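Local coordinates for Myo-inositol-1-phosphate synthase-related protein (Thermotoga maritima MSB8, PDB 3CIN) that binds nicotinamide-adenine-dinucleotide in a Rossmann-type domain and belongs to the myo-inositol-1-phosphate synthase family, at residues E133-V138 with A180-K185; L158-N163 with E167-T172; Y356-F361 with R384-L389. All coordinates share one frame; numbering follows the deposited sequence.

Contact 1: residues E133-V138 with A180-K185; sequences ELDPDV and ALYANK
Tyr182 reaches out from helix 171-186 and sets its phenol against Pro136, in the turn that leads from helix 120-134 into strand 138-141. Its CB points at the turn, and with CG anti to the backbone N the ring extends straight across, so that the hydroxyl and ring carbons CZ and CE2 make the contact. The tight part is here: OH of Tyr182 donates to the carbonyl O of Pro136 at 2.6 Å. The acceptor lies at the ring edge, in the plane of the phenol; the C=O···donor angle is 130°, and the donor is tilted 16° from the carbonyl plane. The proline ring crowds the same hydroxyl, its CD 3.1 Å from Tyr182 OH and 3.8 Å from Tyr182 CZ. Pro136 N, though 3.0 Å from Tyr182 OH, has no hydrogen to offer.

The looser side is that of Asp135, which leaves the helix with positive phi and is partly exposed. Its carboxylate stands 72° from the phenol plane, with OD1 3.8 Å from Tyr182 OH, and instead forms a salt bridge to Arg186; Asp137 pairs with the same arginine. A buried phenol thus has its hydroxyl hydrogen-bonded to a main-chain carbonyl, which ties the helix to the entrance of a central strand of the parallel sheet without any charge at the bond itself.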
# COMPACT_ATOMS: atom_id res chain seq x y z
N GLU A 133 -22.03 -31.17 35.17
CA GLU A 133 -23.24 -30.46 35.60
C GLU A 133 -23.66 -29.34 34.65
O GLU A 133 -24.83 -29.07 34.52
CB GLU A 133 -23.07 -29.84 36.98
CG GLU A 133 -22.63 -30.85 38.05
CD GLU A 133 -22.83 -30.29 39.48
OE1 GLU A 133 -23.71 -29.45 39.67
OE2 GLU A 133 -22.06 -30.66 40.38
N LEU A 134 -22.69 -28.72 33.99
CA LEU A 134 -22.94 -27.65 33.00
C LEU A 134 -23.41 -28.25 31.66
O LEU A 134 -24.16 -27.64 30.91
CB LEU A 134 -21.67 -26.81 32.81
CG LEU A 134 -21.21 -25.99 34.05
CD1 LEU A 134 -19.93 -25.16 33.77
CD2 LEU A 134 -22.33 -25.18 34.66
N ASP A 135 -22.96 -29.47 31.41
CA ASP A 135 -23.38 -30.30 30.29
C ASP A 135 -23.15 -29.76 28.88
O ASP A 135 -24.01 -29.90 27.99
CB ASP A 135 -24.86 -30.64 30.43
CG ASP A 135 -25.27 -31.73 29.50
OD1 ASP A 135 -24.47 -32.67 29.34
OD2 ASP A 135 -26.38 -31.66 28.90
N PRO A 136 -21.96 -29.17 28.62
CA PRO A 136 -21.76 -28.68 27.25
C PRO A 136 -21.65 -29.76 26.21
O PRO A 136 -21.12 -30.85 26.50
CB PRO A 136 -20.39 -27.98 27.32
CG PRO A 136 -19.67 -28.71 28.44
CD PRO A 136 -20.78 -28.93 29.45
N ASP A 137 -22.11 -29.45 25.00
CA ASP A 137 -21.82 -30.26 23.80
C ASP A 137 -20.43 -29.90 23.26
O ASP A 137 -19.73 -30.78 22.73
CB ASP A 137 -22.86 -29.94 22.70
CG ASP A 137 -24.26 -30.35 23.09
OD1 ASP A 137 -24.45 -31.56 23.21
OD2 ASP A 137 -25.18 -29.50 23.23
N VAL A 138 -20.10 -28.60 23.32
CA VAL A 138 -18.91 -28.07 22.66
C VAL A 138 -18.11 -27.23 23.63
O VAL A 138 -18.66 -26.33 24.29
CB VAL A 138 -19.23 -27.28 21.39
CG1 VAL A 138 -17.93 -26.80 20.71
CG2 VAL A 138 -20.08 -28.13 20.42
N ALA A 180 -11.53 -34.99 26.92
CA ALA A 180 -11.68 -36.40 26.52
C ALA A 180 -12.30 -37.16 27.68
O ALA A 180 -13.18 -38.00 27.47
CB ALA A 180 -10.34 -37.04 26.16
N LEU A 181 -11.84 -36.89 28.90
CA LEU A 181 -12.38 -37.63 30.06
C LEU A 181 -13.86 -37.27 30.24
O LEU A 181 -14.70 -38.17 30.49
CB LEU A 181 -11.59 -37.37 31.34
CG LEU A 181 -10.31 -38.21 31.50
CD1 LEU A 181 -9.37 -38.15 30.37
CD2 LEU A 181 -9.57 -37.83 32.77
N TYR A 182 -14.16 -35.99 30.07
CA TYR A 182 -15.54 -35.50 30.13
C TYR A 182 -16.40 -36.14 29.05
O TYR A 182 -17.51 -36.65 29.32
CB TYR A 182 -15.55 -33.99 30.04
CG TYR A 182 -16.93 -33.44 29.73
CD1 TYR A 182 -17.97 -33.47 30.68
CD2 TYR A 182 -17.24 -32.91 28.47
CE1 TYR A 182 -19.20 -32.99 30.39
CE2 TYR A 182 -18.50 -32.40 28.19
CZ TYR A 182 -19.48 -32.45 29.14
OH TYR A 182 -20.76 -31.96 28.85
N ALA A 183 -15.89 -36.17 27.82
CA ALA A 183 -16.59 -36.78 26.68
C ALA A 183 -16.92 -38.21 26.93
O ALA A 183 -18.05 -38.68 26.60
CB ALA A 183 -15.76 -36.64 25.37
N ASN A 184 -15.96 -38.93 27.51
CA ASN A 184 -16.18 -40.32 27.82
C ASN A 184 -17.27 -40.47 28.86
O ASN A 184 -18.17 -41.29 28.67
CB ASN A 184 -14.87 -40.98 28.24
CG ASN A 184 -15.02 -42.47 28.50
OD1 ASN A 184 -14.70 -43.29 27.66
ND2 ASN A 184 -15.51 -42.79 29.65
N LYS A 185 -17.27 -39.64 29.90
CA LYS A 185 -18.31 -39.75 30.93
C LYS A 185 -19.69 -39.33 30.41
O LYS A 185 -20.74 -39.80 30.89
CB LYS A 185 -17.96 -38.94 32.17
CG LYS A 185 -16.81 -39.58 33.01

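Contact 2: residues L158-N163 with E167-T172; sequences LKAIEN and ERLTAT
Leu169 turns its side chain onto Ala160 and Ile161, closing the short connection between helix 154-162 and helix 171-186 in the Rossmann-type domain. The contact is small and wholly apolar: the connection between two successive helices packs back on the first of them, with one leucine set against the last turn of that helix. CB of Leu169 points toward the helix, and chi1 of -78° places CG beside the backbone N and anti to the carbonyl carbon, from where CD1 does most of the touching.

The two partners meet this methyl differently. Ala160 also points toward the connection, and its CB lies 3.9 Å from Leu169 CD1 and 4.0 Å from Leu169 CG. Ile161 starts out facing the other way; its CG1 branch bends back, and the side chain crosses that of Leu169 at about a right angle. Arg168 adds its aliphatic part at the margin, with CG 4.3 Å from Ala160 CB, before its end leads away to a hydrogen bond with the carbonyl O of Val149 and a cation-pi contact with Phe151.

Phe151 also packs on Leu169, as does Val174 of helix 171-186, while Tyr177 of that helix touches Ile161. Just past the leucine, Thr170 occupies the N-cap position of helix 171-186, and Ala171 in its first turn touches the bound NAD. The side chain of Leu169 is about 11 Å from the dinucleotide. Its closest approach to helix 154-162 is between two methyl ends, Leu169 CD1 and Ile161 CD1, 3.7 Å apart.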
# COMPACT_ATOMS: atom_id res chain seq x y z
N LEU A 158 -0.12 -39.09 28.87
CA LEU A 158 -0.70 -39.72 30.06
C LEU A 158 0.26 -39.66 31.24
O LEU A 158 -0.14 -39.36 32.36
CB LEU A 158 -1.05 -41.17 29.82
CG LEU A 158 -2.08 -41.51 28.73
CD1 LEU A 158 -2.47 -43.00 28.73
CD2 LEU A 158 -3.27 -40.65 28.83
N LYS A 159 1.54 -39.90 30.97
CA LYS A 159 2.54 -39.85 32.02
C LYS A 159 2.71 -38.44 32.59
O LYS A 159 2.87 -38.26 33.82
CB LYS A 159 3.86 -40.39 31.51
CG LYS A 159 3.88 -41.92 31.51
CD LYS A 159 5.15 -42.50 31.04
CE LYS A 159 5.07 -44.03 31.09
NZ LYS A 159 6.38 -44.70 30.85
N ALA A 160 2.65 -37.44 31.71
CA ALA A 160 2.72 -36.02 32.13
C ALA A 160 1.62 -35.65 33.10
O ALA A 160 1.87 -35.05 34.18
CB ALA A 160 2.73 -35.08 30.90
N ILE A 161 0.40 -36.12 32.82
CA ILE A 161 -0.69 -35.86 33.76
C ILE A 161 -0.50 -36.62 35.08
O ILE A 161 -0.63 -36.06 36.22
CB ILE A 161 -2.05 -36.23 33.13
CG1 ILE A 161 -2.33 -35.32 31.91
CG2 ILE A 161 -3.14 -36.18 34.21
CD1 ILE A 161 -2.60 -33.84 32.25
N GLU A 162 -0.21 -37.92 34.94
CA GLU A 162 -0.09 -38.82 36.08
C GLU A 162 0.98 -38.32 37.06
O GLU A 162 0.81 -38.41 38.27
CB GLU A 162 0.26 -40.24 35.60
CG GLU A 162 0.44 -41.28 36.72
CD GLU A 162 -0.73 -41.39 37.68
OE1 GLU A 162 -1.89 -41.24 37.23
OE2 GLU A 162 -0.47 -41.63 38.90
N ASN A 163 2.07 -37.80 36.52
CA ASN A 163 3.20 -37.39 37.33
C ASN A 163 3.17 -35.93 37.75
O ASN A 163 4.19 -35.44 38.27
CB ASN A 163 4.50 -37.71 36.58
CG ASN A 163 4.75 -39.24 36.49
OD1 ASN A 163 4.28 -40.00 37.33
ND2 ASN A 163 5.49 -39.65 35.48
N GLU A 167 5.71 -28.42 34.59
CA GLU A 167 6.68 -27.77 33.71
C GLU A 167 6.57 -28.26 32.27
O GLU A 167 6.96 -27.54 31.34
CB GLU A 167 8.12 -28.01 34.19
N ARG A 168 6.03 -29.46 32.08
CA ARG A 168 5.91 -30.05 30.71
C ARG A 168 4.65 -29.62 29.93
O ARG A 168 4.65 -29.61 28.71
CB ARG A 168 5.91 -31.58 30.85
CG ARG A 168 5.78 -32.37 29.55
CD ARG A 168 6.91 -32.12 28.59
NE ARG A 168 6.76 -32.74 27.27
CZ ARG A 168 6.05 -32.23 26.27
NH1 ARG A 168 5.37 -31.09 26.40
NH2 ARG A 168 6.02 -32.87 25.11
N LEU A 169 3.58 -29.32 30.65
CA LEU A 169 2.26 -29.16 30.08
C LEU A 169 1.85 -27.71 29.93
O LEU A 169 2.32 -26.85 30.68
CB LEU A 169 1.26 -29.85 30.97
CG LEU A 169 1.22 -31.38 30.83
CD1 LEU A 169 0.64 -32.01 32.08
CD2 LEU A 169 0.42 -31.77 29.59
N THR A 170 0.99 -27.44 28.97
CA THR A 170 0.29 -26.16 28.92
C THR A 170 -1.17 -26.34 29.32
O THR A 170 -1.72 -27.45 29.35
CB THR A 170 0.33 -25.55 27.53
OG1 THR A 170 -0.49 -26.32 26.64
CG2 THR A 170 1.79 -25.44 27.05
N ALA A 171 -1.84 -25.23 29.57
CA ALA A 171 -3.25 -25.28 29.98
C ALA A 171 -4.12 -25.94 28.93
O ALA A 171 -4.97 -26.75 29.25
CB ALA A 171 -3.78 -23.87 30.31
N THR A 172 -3.97 -25.56 27.68
CA THR A 172 -4.76 -26.14 26.59
C THR A 172 -4.56 -27.65 26.53
O THR A 172 -5.54 -28.40 26.30
CB THR A 172 -4.36 -25.52 25.23
OG1 THR A 172 -4.67 -24.11 25.24
CG2 THR A 172 -5.03 -26.23 24.07

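Contact 3: residues Y356-F361 with R384-L389; sequences YPVNAF and RIWAGL
Trp386, in the last turn of helix 376-386, packs its indole against Pro357 and Val358 in the first turn of helix 356-362. The side chain sets out toward the other helix, and its CB meets Pro357 CB at 3.8 Å. With CG anti to the backbone N (chi1 -180°), the indole runs on from Pro357 to Val358. At its near end, Trp386 CG touches Pro357 CB, and Trp386 CD1 lies 3.8 Å from Pro357 CB and 3.9 Å from Pro357 CG, the proline approaching the ring system obliquely. Farther out, Val358 takes over: its CG2 sits over one face of the six-membered ring in a CH-pi contact, 3.8 Å from the centroid and 14° off the ring normal, with CE3 and CZ3 the closest ring atoms and CD2 and CH2 slightly farther. On the five-membered ring, NE1 hydrogen-bonds to Glu351, while Arg349 makes a cation-pi contact with the indole.

Leu342, Ile345 and Ala346 of helix 328-348 also touch the tryptophan, and Leu339 touches Val358, so three helices converge here. The whole is a helix-helix packing built on a tryptophan at a helical C-terminus, beside strand 353-354 at the edge of the parallel sheet within this chain.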
# COMPACT_ATOMS: atom_id res chain seq x y z
N TYR A 356 -10.89 -33.16 9.25
CA TYR A 356 -10.18 -32.31 8.28
C TYR A 356 -11.08 -31.43 7.40
O TYR A 356 -10.75 -30.30 7.16
CB TYR A 356 -9.29 -33.17 7.41
CG TYR A 356 -8.52 -32.40 6.38
CD1 TYR A 356 -7.49 -31.52 6.75
CD2 TYR A 356 -8.79 -32.56 5.03
CE1 TYR A 356 -6.74 -30.87 5.76
CE2 TYR A 356 -8.08 -31.87 4.05
CZ TYR A 356 -7.06 -31.02 4.43
OH TYR A 356 -6.30 -30.36 3.47
N PRO A 357 -12.23 -31.94 6.90
CA PRO A 357 -13.09 -31.09 6.04
C PRO A 357 -13.50 -29.79 6.72
O PRO A 357 -13.56 -28.76 6.05
CB PRO A 357 -14.30 -31.99 5.78
CG PRO A 357 -13.72 -33.39 5.83
CD PRO A 357 -12.72 -33.34 6.95
N VAL A 358 -13.68 -29.83 8.04
CA VAL A 358 -13.91 -28.60 8.83
C VAL A 358 -12.62 -27.80 9.05
O VAL A 358 -12.55 -26.60 8.79
CB VAL A 358 -14.60 -28.93 10.14
CG1 VAL A 358 -14.74 -27.71 11.06
CG2 VAL A 358 -16.03 -29.49 9.87
N ASN A 359 -11.58 -28.47 9.55
CA ASN A 359 -10.33 -27.82 9.87
C ASN A 359 -9.77 -27.10 8.66
O ASN A 359 -9.24 -26.01 8.80
CB ASN A 359 -9.27 -28.82 10.35
CG ASN A 359 -9.70 -29.57 11.59
OD1 ASN A 359 -10.44 -29.01 12.45
ND2 ASN A 359 -9.08 -30.74 11.79
N ALA A 360 -9.82 -27.74 7.50
CA ALA A 360 -9.18 -27.14 6.32
C ALA A 360 -9.67 -25.74 5.96
O ALA A 360 -8.92 -24.94 5.36
CB ALA A 360 -9.33 -28.07 5.15
N PHE A 361 -10.94 -25.45 6.24
CA PHE A 361 -11.49 -24.16 5.96
C PHE A 361 -11.28 -23.20 7.12
O PHE A 361 -10.92 -22.06 6.94
CB PHE A 361 -12.99 -24.20 5.65
CG PHE A 361 -13.55 -22.82 5.33
CD1 PHE A 361 -13.17 -22.16 4.15
CD2 PHE A 361 -14.33 -22.12 6.22
CE1 PHE A 361 -13.60 -20.84 3.90
CE2 PHE A 361 -14.79 -20.80 5.94
CZ PHE A 361 -14.41 -20.19 4.77
N ARG A 384 -18.62 -27.27 2.79
CA ARG A 384 -20.09 -27.26 2.53
C ARG A 384 -20.63 -28.67 2.29
O ARG A 384 -21.66 -29.06 2.84
CB ARG A 384 -20.44 -26.35 1.38
CG ARG A 384 -20.14 -24.86 1.60
CD ARG A 384 -20.65 -24.01 0.44
NE ARG A 384 -22.10 -24.11 0.24
CZ ARG A 384 -23.00 -23.38 0.89
NH1 ARG A 384 -22.63 -22.41 1.73
NH2 ARG A 384 -24.28 -23.58 0.66
N ILE A 385 -19.94 -29.47 1.50
CA ILE A 385 -20.40 -30.82 1.20
C ILE A 385 -20.45 -31.64 2.49
O ILE A 385 -21.39 -32.35 2.70
CB ILE A 385 -19.52 -31.51 0.16
CG1 ILE A 385 -19.72 -30.84 -1.20
CG2 ILE A 385 -19.91 -33.02 0.03
CD1 ILE A 385 -18.53 -31.06 -2.20
N TRP A 386 -19.43 -31.53 3.33
CA TRP A 386 -19.40 -32.24 4.63
C TRP A 386 -20.61 -31.88 5.48
O TRP A 386 -21.20 -32.74 6.17
CB TRP A 386 -18.11 -31.91 5.39
CG TRP A 386 -18.00 -32.62 6.73
CD1 TRP A 386 -17.45 -33.85 6.98
CD2 TRP A 386 -18.52 -32.15 7.98
NE1 TRP A 386 -17.57 -34.16 8.30
CE2 TRP A 386 -18.20 -33.11 8.94
CE3 TRP A 386 -19.18 -30.98 8.38
CZ2 TRP A 386 -18.58 -32.97 10.29
CZ3 TRP A 386 -19.55 -30.85 9.69
CH2 TRP A 386 -19.26 -31.84 10.63
N ALA A 387 -20.99 -30.61 5.44
CA ALA A 387 -22.06 -30.06 6.28
C ALA A 387 -23.42 -30.40 5.76
O ALA A 387 -24.40 -30.02 6.38
CB ALA A 387 -21.95 -28.53 6.39
N GLY A 388 -23.51 -31.06 4.61
CA GLY A 388 -24.80 -31.37 3.97
C GLY A 388 -25.42 -30.25 3.15
O GLY A 388 -26.62 -30.23 2.92
N LEU A 389 -24.61 -29.33 2.67
CA LEU A 389 -25.09 -28.23 1.86
C LEU A 389 -24.69 -28.42 0.43
O LEU A 389 -23.82 -29.24 0.15
CB LEU A 389 -24.54 -26.91 2.38
CG LEU A 389 -24.80 -26.62 3.86
CD1 LEU A 389 -23.99 -25.41 4.30
CD2 LEU A 389 -26.28 -26.41 4.16

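Contacts 1 and 2 are buried, whereas contact 3 is partly buried: of its touching residues only Val358 is buried. The first two share helix 171-186: contact 2 holds the approach to its N-terminal end, on the dinucleotide side, and contact 1 its C-terminal part, with centres 20 Å apart. Contact 3 uses other helices near the far edge of the parallel sheet, and its centre lies 32 Å from that of contact 2. The chemistry differs accordingly. A single polar bond to the main chain marks contact 1, methyl packing marks contact 2, and contact 3 relies on an aromatic face met by aliphatic carbon.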